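Local coordinates for protein probable GTPase engC (Thermotoga maritima, PDB 1U0L) that binds guanine nucleotide and, as a circularly permuted GTPase, probably hydrolyses GTP slowly while assisting late maturation of the 30S ribosomal subunit, at residues D86-L90 and L163-L167; V91-P97 and N123-D129; I160-K164 and N187-P191. One frame throughout, in Å; residues are numbered along the deposited sequence.

Contact 1: D86-L90 and L163-L167; sequences DQVIL and LKEYL
Strand 87-90 packs against the last turn of helix 160-167, with N-to-C directions 157° apart, close to antiparallel, and the two short axes 10.7 Å distant at closest approach. The strand residues keep extended backbone angles, while 163-167 stays helical, with Tyr166 N bonded to Leu163 O at 3.0 Å. The nearest CA atoms are those of Gln87 and Leu167, 8.1 Å apart. Ile89 and Gln87 give up the most surface, and both direct CA-to-CB toward the helix; Val88, between them, belongs to the other face of the sheet. Ile89, with chi1 and chi2 both m, reaches out with CD1, which lies 3.5 Å from Leu167 CD2 and 4.4 Å from Leu163 CD1. The two leucines start sideways, but one methyl of each comes nearer, so residues one turn apart both meet the isoleucine tip from the helix side. Gln87 (chi1 m, chi2 t) extends its side chain toward the C-terminal turn and brings its amide group up to Tyr166. The CB of that tyrosine faces the strand, but chi1 m carries its ring away; the side chain also touches Val119 of the adjacent strand 117-122. Just before the strand, Asp86, out of reach of the helix, makes a salt bridge with Lys74 and accepts a hydrogen bond from Ile171 N. Strand 87-92 is flanked by 117-122 and 171-175, all three parallel, so this largely apolar contact is the helix-on-sheet packing of a beta-alpha-beta crossover, in which helix 160-167 passes between strands 149-151 and 171-175 of the P-loop GTPase domain.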
ATOM      1  N   ASP A  86      -4.004   0.719   6.022  1.00 23.78           N
ATOM      2  CA  ASP A  86      -5.265   0.983   5.329  1.00 25.78           C
ATOM      3  C   ASP A  86      -5.012   1.321   3.872  1.00 27.80           C
ATOM      4  O   ASP A  86      -5.627   0.748   2.983  1.00 28.81           O
ATOM      5  CB  ASP A  86      -6.011   2.176   5.925  1.00 40.44           C
ATOM      6  CG  ASP A  86      -5.963   2.214   7.425  1.00 45.90           C
ATOM      7  OD1 ASP A  86      -6.182   1.154   8.045  1.00 51.62           O
ATOM      8  OD2 ASP A  86      -5.720   3.307   7.984  1.00 45.35           O
ATOM      9  N   GLN A  87      -4.107   2.267   3.631  1.00 37.60           N
ATOM     10  CA  GLN A  87      -3.823   2.708   2.271  1.00 35.79           C
ATOM     11  C   GLN A  87      -2.466   2.477   1.667  1.00 34.99           C
ATOM     12  O   GLN A  87      -1.440   2.383   2.344  1.00 33.74           O
ATOM     13  CB  GLN A  87      -4.093   4.200   2.114  1.00 33.76           C
ATOM     14  CG  GLN A  87      -5.525   4.566   1.958  1.00 34.52           C
ATOM     15  CD  GLN A  87      -5.699   6.041   1.725  1.00 34.95           C
ATOM     16  OE1 GLN A  87      -5.075   6.861   2.397  1.00 35.46           O
ATOM     17  NE2 GLN A  87      -6.557   6.393   0.776  1.00 36.35           N
ATOM     18  N   VAL A  88      -2.510   2.439   0.343  1.00 30.64           N
ATOM     19  CA  VAL A  88      -1.358   2.287  -0.507  1.00 30.46           C
ATOM     20  C   VAL A  88      -1.423   3.517  -1.379  1.00 30.10           C
ATOM     21  O   VAL A  88      -2.427   3.741  -2.065  1.00 29.16           O
ATOM     22  CB  VAL A  88      -1.488   1.086  -1.412  1.00 46.30           C
ATOM     23  CG1 VAL A  88      -0.360   1.095  -2.424  1.00 48.15           C
ATOM     24  CG2 VAL A  88      -1.473  -0.179  -0.584  1.00 49.56           C
ATOM     25  N   ILE A  89      -0.389   4.348  -1.316  1.00 38.31           N
ATOM     26  CA  ILE A  89      -0.345   5.537  -2.156  1.00 33.44           C
ATOM     27  C   ILE A  89       0.563   5.095  -3.271  1.00 31.96           C
ATOM     28  O   ILE A  89       1.766   4.909  -3.070  1.00 32.45           O
ATOM     29  CB  ILE A  89       0.280   6.710  -1.446  1.00 28.93           C
ATOM     30  CG1 ILE A  89      -0.498   7.020  -0.166  1.00 30.52           C
ATOM     31  CG2 ILE A  89       0.300   7.899  -2.380  1.00 27.79           C
ATOM     32  CD1 ILE A  89      -1.934   7.503  -0.396  1.00 34.46           C
ATOM     33  N   LEU A  90      -0.029   4.886  -4.439  1.00 21.33           N
ATOM     34  CA  LEU A  90       0.721   4.411  -5.588  1.00 20.67           C
ATOM     35  C   LEU A  90       1.199   5.576  -6.434  1.00 20.55           C
ATOM     36  O   LEU A  90       0.431   6.162  -7.194  1.00 18.67           O
ATOM     37  CB  LEU A  90      -0.151   3.469  -6.422  1.00 14.68           C
ATOM     38  CG  LEU A  90       0.553   2.224  -6.968  1.00 14.39           C
ATOM     39  CD1 LEU A  90      -0.330   1.491  -8.023  1.00 11.23           C
ATOM     40  CD2 LEU A  90       1.870   2.662  -7.567  1.00 10.05           C
ATOM     41  N   LEU A 163      -4.199  15.558  -1.889  1.00 34.30           N
ATOM     42  CA  LEU A 163      -3.692  14.265  -1.458  1.00 32.22           C
ATOM     43  C   LEU A 163      -3.668  14.174   0.058  1.00 33.97           C
ATOM     44  O   LEU A 163      -3.807  13.090   0.627  1.00 34.02           O
ATOM     45  CB  LEU A 163      -2.292  14.014  -2.021  1.00 18.80           C
ATOM     46  CG  LEU A 163      -1.626  12.689  -1.614  1.00 15.68           C
ATOM     47  CD1 LEU A 163      -2.433  11.525  -2.181  1.00 12.03           C
ATOM     48  CD2 LEU A 163      -0.183  12.643  -2.101  1.00 13.81           C
ATOM     49  N   LYS A 164      -3.480  15.313   0.717  1.00 38.63           N
ATOM     50  CA  LYS A 164      -3.475  15.338   2.173  1.00 40.12           C
ATOM     51  C   LYS A 164      -4.843  14.849   2.613  1.00 41.82           C
ATOM     52  O   LYS A 164      -4.994  14.227   3.661  1.00 43.51           O
ATOM     53  CB  LYS A 164      -3.269  16.757   2.686  1.00 33.04           C
ATOM     54  CG  LYS A 164      -1.847  17.101   3.054  1.00 34.07           C
ATOM     55  CD  LYS A 164      -1.731  18.594   3.318  1.00 33.60           C
ATOM     56  CE  LYS A 164      -0.300  19.007   3.567  1.00 33.69           C
ATOM     57  NZ  LYS A 164      -0.169  20.483   3.458  1.00 33.71           N
ATOM     58  N   GLU A 165      -5.844  15.119   1.788  1.00 40.38           N
ATOM     59  CA  GLU A 165      -7.188  14.706   2.119  1.00 40.30           C
ATOM     60  C   GLU A 165      -7.363  13.200   2.282  1.00 39.90           C
ATOM     61  O   GLU A 165      -8.202  12.779   3.063  1.00 43.98           O
ATOM     62  CB  GLU A 165      -8.178  15.242   1.091  1.00 47.14           C
ATOM     63  CG  GLU A 165      -9.451  15.715   1.738  1.00 54.13           C
ATOM     64  CD  GLU A 165      -9.171  16.593   2.953  1.00 58.96           C
ATOM     65  OE1 GLU A 165      -8.586  17.686   2.771  1.00 59.79           O
ATOM     66  OE2 GLU A 165      -9.526  16.183   4.089  1.00 60.52           O
ATOM     67  N   TYR A 166      -6.591  12.386   1.567  1.00 37.97           N
ATOM     68  CA  TYR A 166      -6.731  10.935   1.703  1.00 36.78           C
ATOM     69  C   TYR A 166      -5.873  10.375   2.812  1.00 39.51           C
ATOM     70  O   TYR A 166      -6.181   9.320   3.361  1.00 42.54           O
ATOM     71  CB  TYR A 166      -6.321  10.172   0.441  1.00 23.74           C
ATOM     72  CG  TYR A 166      -7.125  10.442  -0.785  1.00 17.29           C
ATOM     73  CD1 TYR A 166      -6.888  11.572  -1.557  1.00 15.97           C
ATOM     74  CD2 TYR A 166      -8.142   9.580  -1.170  1.00 15.99           C
ATOM     75  CE1 TYR A 166      -7.653  11.838  -2.687  1.00 15.36           C
ATOM     76  CE2 TYR A 166      -8.916   9.838  -2.294  1.00 13.67           C
ATOM     77  CZ  TYR A 166      -8.665  10.971  -3.043  1.00 13.91           C
ATOM     78  OH  TYR A 166      -9.441  11.261  -4.128  1.00 16.53           O
ATOM     79  N   LEU A 167      -4.773  11.050   3.118  1.00 40.94           N
ATOM     80  CA  LEU A 167      -3.872  10.556   4.141  1.00 42.35           C
ATOM     81  C   LEU A 167      -4.417  10.751   5.542  1.00 42.86           C
ATOM     82  O   LEU A 167      -4.097   9.980   6.447  1.00 44.10           O
ATOM     83  CB  LEU A 167      -2.516  11.237   3.997  1.00 41.13           C
ATOM     84  CG  LEU A 167      -1.856  11.011   2.636  1.00 40.99           C
ATOM     85  CD1 LEU A 167      -0.563  11.818   2.574  1.00 40.48           C
ATOM     86  CD2 LEU A 167      -1.594   9.521   2.421  1.00 38.64           C
TER

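Contact 2: V91-P97 and N123-D129; sequences VVTVKMP and NKMDLYD. With GDP (guanosine-5'-diphosphate), chain E.
The loop after strand 117-122 runs beside the end of strand 87-92, with CA atoms closest at Thr93 and Asn123 (5.8 Å) and at Lys95 and Tyr128 (7.2 Å). Asn123 prolongs the parallel pairing: its N donates to Val92 O at 2.9 Å, and its CB sits 3.8 Å from Val91 CG1. Lys124 adopts left-handed backbone angles (64/33) and runs alongside Pro97, with CE 3.4 Å from Pro97 CD; its NZ donates to O4' of GDP at 3.0 Å and also to Gly179 O. A 3-10 turn follows over 125-127. Asp126 (chi1 p) receives guanine N1 on OD1 and N2 on OD2, each at 2.7 Å; Ser153 also bonds OD1. Leu127 CD2 meets Met96 CG at 3.5 Å. Tyr128 (chi1 m) turns its ring inward, so that Val94 N donates to its OH at 3.1 Å and Val94 CG2 lies over the ring face, 3.7 Å from the centroid, a CH-pi contact. Asp129 N-caps helix 130-143 and forms a long salt bridge, OD1 to Lys95 NZ at 3.9 Å; Asp132 is a second partner of Lys95. Asn123, Lys124, Met125 and Asp126 form the NKxD (G4) motif, which reads guanine in GTPases.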
ATOM      1  N   VAL A  91       2.468   5.926  -6.283  1.00 27.82           N
ATOM      2  CA  VAL A  91       2.995   7.025  -7.063  1.00 29.08           C
ATOM      3  C   VAL A  91       3.485   6.489  -8.396  1.00 29.53           C
ATOM      4  O   VAL A  91       4.305   5.572  -8.468  1.00 31.81           O
ATOM      5  CB  VAL A  91       4.098   7.775  -6.305  1.00 14.30           C
ATOM      6  CG1 VAL A  91       4.769   8.772  -7.206  1.00 14.31           C
ATOM      7  CG2 VAL A  91       3.481   8.515  -5.151  1.00 13.20           C
ATOM      8  N   VAL A  92       2.940   7.071  -9.450  1.00 12.57           N
ATOM      9  CA  VAL A  92       3.233   6.666 -10.804  1.00 13.53           C
ATOM     10  C   VAL A  92       3.851   7.789 -11.618  1.00 13.16           C
ATOM     11  O   VAL A  92       3.599   8.966 -11.381  1.00  7.90           O
ATOM     12  CB  VAL A  92       1.934   6.158 -11.460  1.00 35.74           C
ATOM     13  CG1 VAL A  92       1.909   6.484 -12.939  1.00 37.23           C
ATOM     14  CG2 VAL A  92       1.810   4.662 -11.222  1.00 33.30           C
ATOM     15  N   THR A  93       4.632   7.397 -12.615  1.00 37.12           N
ATOM     16  CA  THR A  93       5.358   8.330 -13.460  1.00 38.31           C
ATOM     17  C   THR A  93       5.231   7.960 -14.937  1.00 39.08           C
ATOM     18  O   THR A  93       5.500   6.816 -15.307  1.00 40.99           O
ATOM     19  CB  THR A  93       6.835   8.286 -13.019  1.00 29.18           C
ATOM     20  OG1 THR A  93       7.138   9.449 -12.243  1.00 31.04           O
ATOM     21  CG2 THR A  93       7.753   8.149 -14.183  1.00 31.14           C
ATOM     22  N   VAL A  94       4.821   8.896 -15.790  1.00 21.27           N
ATOM     23  CA  VAL A  94       4.723   8.545 -17.217  1.00 24.62           C
ATOM     24  C   VAL A  94       6.053   8.769 -17.914  1.00 26.11           C
ATOM     25  O   VAL A  94       6.480   7.963 -18.748  1.00 25.11           O
ATOM     26  CB  VAL A  94       3.637   9.358 -18.012  1.00 23.46           C
ATOM     27  CG1 VAL A  94       2.362   9.444 -17.210  1.00 26.20           C
ATOM     28  CG2 VAL A  94       4.155  10.731 -18.394  1.00 22.90           C
ATOM     29  N   LYS A  95       6.701   9.870 -17.549  1.00 48.85           N
ATOM     30  CA  LYS A  95       7.978  10.272 -18.121  1.00 52.05           C
ATOM     31  C   LYS A  95       9.044   9.812 -17.144  1.00 52.69           C
ATOM     32  O   LYS A  95       8.844   8.841 -16.439  1.00 53.64           O
ATOM     33  CB  LYS A  95       7.993  11.799 -18.267  1.00 47.69           C
ATOM     34  CG  LYS A  95       8.938  12.412 -19.285  1.00 45.92           C
ATOM     35  CD  LYS A  95       8.817  13.935 -19.167  1.00 50.71           C
ATOM     36  CE  LYS A  95       9.787  14.707 -20.040  1.00 54.94           C
ATOM     37  NZ  LYS A  95       9.496  14.584 -21.497  1.00 59.21           N
ATOM     38  N   MET A  96      10.162  10.525 -17.092  1.00 85.74           N
ATOM     39  CA  MET A  96      11.266  10.168 -16.214  1.00 86.89           C
ATOM     40  C   MET A  96      11.230   8.721 -15.724  1.00 86.30           C
ATOM     41  O   MET A  96      11.504   7.821 -16.511  1.00 90.35           O
ATOM     42  CB  MET A  96      11.362  11.153 -15.057  1.00 58.52           C
ATOM     43  CG  MET A  96      12.058  12.443 -15.443  1.00 63.74           C
ATOM     44  SD  MET A  96      13.569  12.146 -16.389  1.00 67.50           S
ATOM     45  CE  MET A  96      13.001  12.666 -18.043  1.00 67.88           C
ATOM     46  N   PRO A  97      10.889   8.457 -14.447  1.00 49.45           N
ATOM     47  CA  PRO A  97      10.973   6.944 -14.267  1.00 47.36           C
ATOM     48  C   PRO A  97      10.227   5.990 -15.210  1.00 46.49           C
ATOM     49  O   PRO A  97      10.559   4.811 -15.257  1.00 52.19           O
ATOM     50  CB  PRO A  97      10.521   6.798 -12.823  1.00 17.41           C
ATOM     51  CG  PRO A  97      11.130   8.030 -12.191  1.00 20.01           C
ATOM     52  CD  PRO A  97      10.862   9.141 -13.217  1.00 17.82           C
ATOM     53  N   ASN A 123       2.615  11.534 -10.537  1.00 29.06           N
ATOM     54  CA  ASN A 123       3.491  12.625 -10.106  1.00 28.65           C
ATOM     55  C   ASN A 123       4.361  13.289 -11.203  1.00 29.56           C
ATOM     56  O   ASN A 123       4.384  12.854 -12.354  1.00 27.40           O
ATOM     57  CB  ASN A 123       4.393  12.104  -8.984  1.00 20.58           C
ATOM     58  CG  ASN A 123       5.165  13.210  -8.292  1.00 21.92           C
ATOM     59  OD1 ASN A 123       6.327  13.015  -7.900  1.00 20.97           O
ATOM     60  ND2 ASN A 123       4.524  14.374  -8.126  1.00 17.89           N
ATOM     61  N   LYS A 124       5.072  14.351 -10.826  1.00 29.20           N
ATOM     62  CA  LYS A 124       5.962  15.057 -11.750  1.00 29.49           C
ATOM     63  C   LYS A 124       5.225  15.719 -12.911  1.00 31.76           C
ATOM     64  O   LYS A 124       5.759  15.811 -14.015  1.00 30.45           O
ATOM     65  CB  LYS A 124       7.008  14.096 -12.335  1.00 18.35           C
ATOM     66  CG  LYS A 124       7.944  13.424 -11.337  1.00 16.63           C
ATOM     67  CD  LYS A 124       9.300  13.155 -11.992  1.00 15.80           C
ATOM     68  CE  LYS A 124      10.032  11.934 -11.430  1.00 13.89           C
ATOM     69  NZ  LYS A 124      10.608  12.187 -10.108  1.00 12.54           N
ATOM     70  N   MET A 125       4.004  16.179 -12.665  1.00 37.25           N
ATOM     71  CA  MET A 125       3.220  16.804 -13.718  1.00 35.69           C
ATOM     72  C   MET A 125       3.918  18.028 -14.291  1.00 37.59           C
ATOM     73  O   MET A 125       3.776  18.339 -15.477  1.00 38.43           O
ATOM     74  CB  MET A 125       1.848  17.204 -13.186  1.00 18.84           C
ATOM     75  CG  MET A 125       0.956  16.037 -12.768  1.00 15.21           C
ATOM     76  SD  MET A 125       0.238  15.082 -14.120  1.00 10.42           S
ATOM     77  CE  MET A 125      -0.697  16.354 -14.917  1.00  1.90           C
ATOM     78  N   ASP A 126       4.682  18.714 -13.452  1.00 34.74           N
ATOM     79  CA  ASP A 126       5.376  19.923 -13.880  1.00 36.70           C
ATOM     80  C   ASP A 126       6.357  19.677 -15.009  1.00 38.36           C
ATOM     81  O   ASP A 126       6.778  20.610 -15.689  1.00 38.79           O
ATOM     82  CB  ASP A 126       6.126  20.549 -12.707  1.00 26.75           C
ATOM     83  CG  ASP A 126       7.163  19.615 -12.125  1.00 29.29           C
ATOM     84  OD1 ASP A 126       6.768  18.683 -11.396  1.00 31.47           O
ATOM     85  OD2 ASP A 126       8.366  19.798 -12.408  1.00 28.10           O
ATOM     86  N   LEU A 127       6.710  18.417 -15.214  1.00 44.81           N
ATOM     87  CA  LEU A 127       7.679  18.045 -16.238  1.00 45.87           C
ATOM     88  C   LEU A 127       7.069  17.655 -17.578  1.00 47.16           C
ATOM     89  O   LEU A 127       7.757  17.640 -18.597  1.00 49.28           O
ATOM     90  CB  LEU A 127       8.501  16.865 -15.726  1.00 32.88           C
ATOM     91  CG  LEU A 127      10.014  16.928 -15.557  1.00 33.96           C
ATOM     92  CD1 LEU A 127      10.405  18.056 -14.612  1.00 33.77           C
ATOM     93  CD2 LEU A 127      10.480  15.578 -15.016  1.00 35.48           C
ATOM     94  N   TYR A 128       5.778  17.349 -17.577  1.00 30.84           N
ATOM     95  CA  TYR A 128       5.104  16.876 -18.774  1.00 30.14           C
ATOM     96  C   TYR A 128       4.733  17.844 -19.875  1.00 30.52           C
ATOM     97  O   TYR A 128       4.127  18.875 -19.623  1.00 30.29           O
ATOM     98  CB  TYR A 128       3.857  16.113 -18.360  1.00 28.00           C
ATOM     99  CG  TYR A 128       4.138  14.987 -17.397  1.00 27.28           C
ATOM    100  CD1 TYR A 128       5.427  14.462 -17.264  1.00 26.41           C
ATOM    101  CD2 TYR A 128       3.112  14.423 -16.640  1.00 25.03           C
ATOM    102  CE1 TYR A 128       5.689  13.404 -16.396  1.00 25.09           C
ATOM    103  CE2 TYR A 128       3.359  13.364 -15.777  1.00 25.24           C
ATOM    104  CZ  TYR A 128       4.654  12.859 -15.658  1.00 24.94           C
ATOM    105  OH  TYR A 128       4.910  11.804 -14.809  1.00 23.53           O
ATOM    106  N   ASP A 129       5.093  17.480 -21.104  1.00 32.95           N
ATOM    107  CA  ASP A 129       4.760  18.274 -22.282  1.00 34.99           C
ATOM    108  C   ASP A 129       3.470  17.680 -22.843  1.00 37.27           C
ATOM    109  O   ASP A 129       2.839  16.838 -22.195  1.00 37.98           O
ATOM    110  CB  ASP A 129       5.884  18.213 -23.323  1.00 35.95           C
ATOM    111  CG  ASP A 129       6.209  16.785 -23.781  1.00 37.19           C
ATOM    112  OD1 ASP A 129       7.379  16.549 -24.165  1.00 34.79           O
ATOM    113  OD2 ASP A 129       5.311  15.911 -23.773  1.00 37.52           O
TER
HETATM  114  PB  GDP E 299      11.623   8.111  -4.694  1.00 27.89           P
HETATM  115  O1B GDP E 299      10.322   7.708  -5.317  1.00 28.31           O
HETATM  116  O2B GDP E 299      12.722   7.073  -4.863  1.00 31.29           O
HETATM  117  O3B GDP E 299      11.489   8.512  -3.208  1.00 29.58           O
HETATM  118  O3A GDP E 299      12.133   9.469  -5.517  1.00 26.58           O
HETATM  119  PA  GDP E 299      12.598  10.862  -4.959  1.00 30.77           P
HETATM  120  O1A GDP E 299      13.927  10.763  -4.282  1.00 27.96           O
HETATM  121  O2A GDP E 299      11.497  11.482  -4.110  1.00 27.51           O
HETATM  122  O5' GDP E 299      12.715  11.772  -6.296  1.00 31.03           O
HETATM  123  C5' GDP E 299      13.683  11.429  -7.291  1.00 31.21           C
HETATM  124  C4' GDP E 299      14.161  12.659  -8.001  1.00 30.14           C
HETATM  125  O4' GDP E 299      13.018  13.213  -8.695  1.00 29.63           O
HETATM  126  C3' GDP E 299      14.802  13.772  -7.110  1.00 30.25           C
HETATM  127  O3' GDP E 299      16.093  14.159  -7.773  1.00 28.14           O
HETATM  128  C2' GDP E 299      13.791  14.925  -7.146  1.00 29.31           C
HETATM  129  O2' GDP E 299      14.499  16.157  -7.204  1.00 30.23           O
HETATM  130  C1' GDP E 299      12.876  14.567  -8.378  1.00 29.33           C
HETATM  131  N9  GDP E 299      11.311  14.801  -8.211  1.00 26.31           N
HETATM  132  C8  GDP E 299      10.495  14.189  -7.310  1.00 27.92           C
HETATM  133  N7  GDP E 299       9.222  14.607  -7.458  1.00 25.93           N
HETATM  134  C5  GDP E 299       9.252  15.517  -8.506  1.00 25.96           C
HETATM  135  C6  GDP E 299       8.202  16.273  -9.106  1.00 27.37           C
HETATM  136  O6  GDP E 299       7.010  16.246  -8.789  1.00 29.32           O
HETATM  137  N1  GDP E 299       8.630  17.107 -10.160  1.00 27.95           N
HETATM  138  C2  GDP E 299       9.954  17.177 -10.564  1.00 27.07           C
HETATM  139  N2  GDP E 299      10.256  18.010 -11.575  1.00 25.00           N
HETATM  140  N3  GDP E 299      10.947  16.451  -9.989  1.00 26.66           N
HETATM  141  C4  GDP E 299      10.527  15.655  -8.976  1.00 24.65           C

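Contact 3: I160-K164 and N187-P191; sequences IEELK and NAINP
Apolar contacts join the first turn of helix 160-167 to the C-terminal end of helix 182-189, whose last helical residue, Ile189, has the most surface covered. The closest CA pair is Ile160 with Ile189, at 6.2 Å. Ile160 (chi1 m, chi2 p) points toward the other helix; its CG1 lies 3.9 Å from Ala188 CB and its CG2 3.8 Å from Ile189 CG1. One turn on, Leu163 (chi1 t, chi2 p) sets CD2 4.0 Å from CD1 of Ile189, which holds an m, t rotamer. The aliphatic part of Lys164 closes the seam, CG standing 3.5 Å from Ile189 CG2. Two neighbouring helices of the P-loop GTPase fold thus pack side by side: helix 182-189 is the one that follows the nucleotide-binding loop, and helix 160-167 precedes the strand leading into that loop.

Polar groups lie at the margin, and their bonds stay within each segment or go elsewhere. Lys164 stretches past the end of helix 182-189, CE coming 3.0 Å from Ile189 O, while NZ turns back to a salt bridge with Glu161 on its own helix, modelled at 2.8 Å from OE2, an atom whose place is less sure. Asn190, the first residue to leave helical angles (-148/86), donates from ND2 to Ile189 O at 2.7 Å and accepts at OD1 from Asp220 N.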
ATOM      1  N   ILE A 160      -1.052  18.310  -3.886  1.00 37.07           N
ATOM      2  CA  ILE A 160      -0.727  17.842  -2.543  1.00 37.38           C
ATOM      3  C   ILE A 160      -1.874  18.051  -1.563  1.00 38.36           C
ATOM      4  O   ILE A 160      -2.285  17.114  -0.876  1.00 39.06           O
ATOM      5  CB  ILE A 160       0.570  18.510  -1.994  1.00 29.58           C
ATOM      6  CG1 ILE A 160       1.784  17.963  -2.736  1.00 30.61           C
ATOM      7  CG2 ILE A 160       0.784  18.162  -0.516  1.00 28.84           C
ATOM      8  CD1 ILE A 160       1.776  18.249  -4.201  1.00 33.79           C
ATOM      9  N   GLU A 161      -2.407  19.263  -1.505  1.00 34.22           N
ATOM     10  CA  GLU A 161      -3.496  19.534  -0.584  1.00 33.98           C
ATOM     11  C   GLU A 161      -4.629  18.520  -0.789  1.00 33.43           C
ATOM     12  O   GLU A 161      -5.223  18.043   0.176  1.00 33.05           O
ATOM     13  CB  GLU A 161      -3.983  20.976  -0.764  1.00 30.07           C
ATOM     14  CG  GLU A 161      -3.932  21.804   0.526  1.00 34.21           C
ATOM     15  CD  GLU A 161      -2.643  21.596   1.352  1.00 39.24           C
ATOM     16  OE1 GLU A 161      -1.542  21.945   0.868  1.00 41.41           O
ATOM     17  OE2 GLU A 161      -2.736  21.081   2.495  1.00 40.32           O
ATOM     18  N   GLU A 162      -4.902  18.169  -2.041  1.00 27.15           N
ATOM     19  CA  GLU A 162      -5.941  17.197  -2.325  1.00 27.70           C
ATOM     20  C   GLU A 162      -5.499  15.831  -1.830  1.00 27.24           C
ATOM     21  O   GLU A 162      -6.321  15.030  -1.416  1.00 28.72           O
ATOM     22  CB  GLU A 162      -6.222  17.085  -3.827  1.00 46.57           C
ATOM     23  CG  GLU A 162      -7.322  16.069  -4.140  1.00 52.82           C
ATOM     24  CD  GLU A 162      -7.478  15.745  -5.625  1.00 58.59           C
ATOM     25  OE1 GLU A 162      -7.347  16.660  -6.469  1.00 61.29           O
ATOM     26  OE2 GLU A 162      -7.759  14.566  -5.952  1.00 62.37           O
ATOM     27  N   LEU A 163      -4.199  15.558  -1.889  1.00 34.30           N
ATOM     28  CA  LEU A 163      -3.692  14.265  -1.458  1.00 32.22           C
ATOM     29  C   LEU A 163      -3.668  14.174   0.058  1.00 33.97           C
ATOM     30  O   LEU A 163      -3.807  13.090   0.627  1.00 34.02           O
ATOM     31  CB  LEU A 163      -2.292  14.014  -2.021  1.00 18.80           C
ATOM     32  CG  LEU A 163      -1.626  12.689  -1.614  1.00 15.68           C
ATOM     33  CD1 LEU A 163      -2.433  11.525  -2.181  1.00 12.03           C
ATOM     34  CD2 LEU A 163      -0.183  12.643  -2.101  1.00 13.81           C
ATOM     35  N   LYS A 164      -3.480  15.313   0.717  1.00 38.63           N
ATOM     36  CA  LYS A 164      -3.475  15.338   2.173  1.00 40.12           C
ATOM     37  C   LYS A 164      -4.843  14.849   2.613  1.00 41.82           C
ATOM     38  O   LYS A 164      -4.994  14.227   3.661  1.00 43.51           O
ATOM     39  CB  LYS A 164      -3.269  16.757   2.686  1.00 33.04           C
ATOM     40  CG  LYS A 164      -1.847  17.101   3.054  1.00 34.07           C
ATOM     41  CD  LYS A 164      -1.731  18.594   3.318  1.00 33.60           C
ATOM     42  CE  LYS A 164      -0.300  19.007   3.567  1.00 33.69           C
ATOM     43  NZ  LYS A 164      -0.169  20.483   3.458  1.00 33.71           N
ATOM     44  N   ASN A 187       7.753  14.913   1.617  1.00 37.83           N
ATOM     45  CA  ASN A 187       8.272  16.167   2.141  1.00 36.86           C
ATOM     46  C   ASN A 187       7.418  17.347   1.726  1.00 35.16           C
ATOM     47  O   ASN A 187       7.409  18.373   2.395  1.00 36.12           O
ATOM     48  CB  ASN A 187       9.717  16.375   1.693  1.00 37.86           C
ATOM     49  CG  ASN A 187      10.404  17.483   2.465  1.00 39.90           C
ATOM     50  OD1 ASN A 187      10.172  18.662   2.215  1.00 39.57           O
ATOM     51  ND2 ASN A 187      11.241  17.104   3.428  1.00 40.47           N
ATOM     52  N   ALA A 188       6.702  17.197   0.621  1.00 24.65           N
ATOM     53  CA  ALA A 188       5.822  18.253   0.134  1.00 24.67           C
ATOM     54  C   ALA A 188       4.562  18.309   1.005  1.00 25.67           C
ATOM     55  O   ALA A 188       3.981  19.381   1.216  1.00 25.15           O
ATOM     56  CB  ALA A 188       5.440  17.984  -1.329  1.00 20.45           C
ATOM     57  N   ILE A 189       4.158  17.143   1.509  1.00 30.22           N
ATOM     58  CA  ILE A 189       2.972  17.004   2.352  1.00 31.65           C
ATOM     59  C   ILE A 189       3.235  17.470   3.774  1.00 32.53           C
ATOM     60  O   ILE A 189       2.361  18.048   4.429  1.00 32.21           O
ATOM     61  CB  ILE A 189       2.521  15.540   2.427  1.00 38.49           C
ATOM     62  CG1 ILE A 189       2.301  14.983   1.018  1.00 39.73           C
ATOM     63  CG2 ILE A 189       1.242  15.442   3.228  1.00 38.68           C
ATOM     64  CD1 ILE A 189       2.163  13.470   0.968  1.00 36.98           C
ATOM     65  N   ASN A 190       4.445  17.206   4.250  1.00 37.54           N
ATOM     66  CA  ASN A 190       4.844  17.583   5.600  1.00 37.81           C
ATOM     67  C   ASN A 190       6.328  17.895   5.642  1.00 37.90           C
ATOM     68  O   ASN A 190       7.130  17.022   5.964  1.00 38.63           O
ATOM     69  CB  ASN A 190       4.577  16.434   6.568  1.00 35.55           C
ATOM     70  CG  ASN A 190       3.422  16.706   7.499  1.00 36.50           C
ATOM     71  OD1 ASN A 190       3.360  16.141   8.604  1.00 36.99           O
ATOM     72  ND2 ASN A 190       2.493  17.559   7.066  1.00 34.10           N
ATOM     73  N   PRO A 191       6.718  19.136   5.326  1.00 37.34           N
ATOM     74  CA  PRO A 191       8.138  19.502   5.348  1.00 38.35           C
ATOM     75  C   PRO A 191       8.875  18.844   6.510  1.00 39.98           C
ATOM     76  O   PRO A 191       8.445  18.944   7.657  1.00 41.09           O
ATOM     77  CB  PRO A 191       8.088  21.017   5.468  1.00 30.97           C
ATOM     78  CG  PRO A 191       6.931  21.349   4.575  1.00 30.10           C
ATOM     79  CD  PRO A 191       5.886  20.300   4.968  1.00 30.83           C
TER

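Contacts 1 and 3 share helix 160-167 and a buried cluster of isoleucines and leucines: Leu163 turns CD1 to the strand and CD2 to the neighbouring helix, while Leu167 CD1 touches Ile189 CD1 at 3.6 Å. Contact 2 takes up strand 87-92 where contact 1 leaves it, but at the C-terminal, nucleotide-binding end of the parallel strands, about 19 Å away between centres. There strand gives way to loop, burial is partial, and hydrogen bonds, a CH-pi contact and a long salt bridge are added to the apolar packing. Only contact 2 holds GDP; contact 3, about 6 Å from contact 2 between nearest atoms, contains the far end of the helix that follows the phosphate-binding loop.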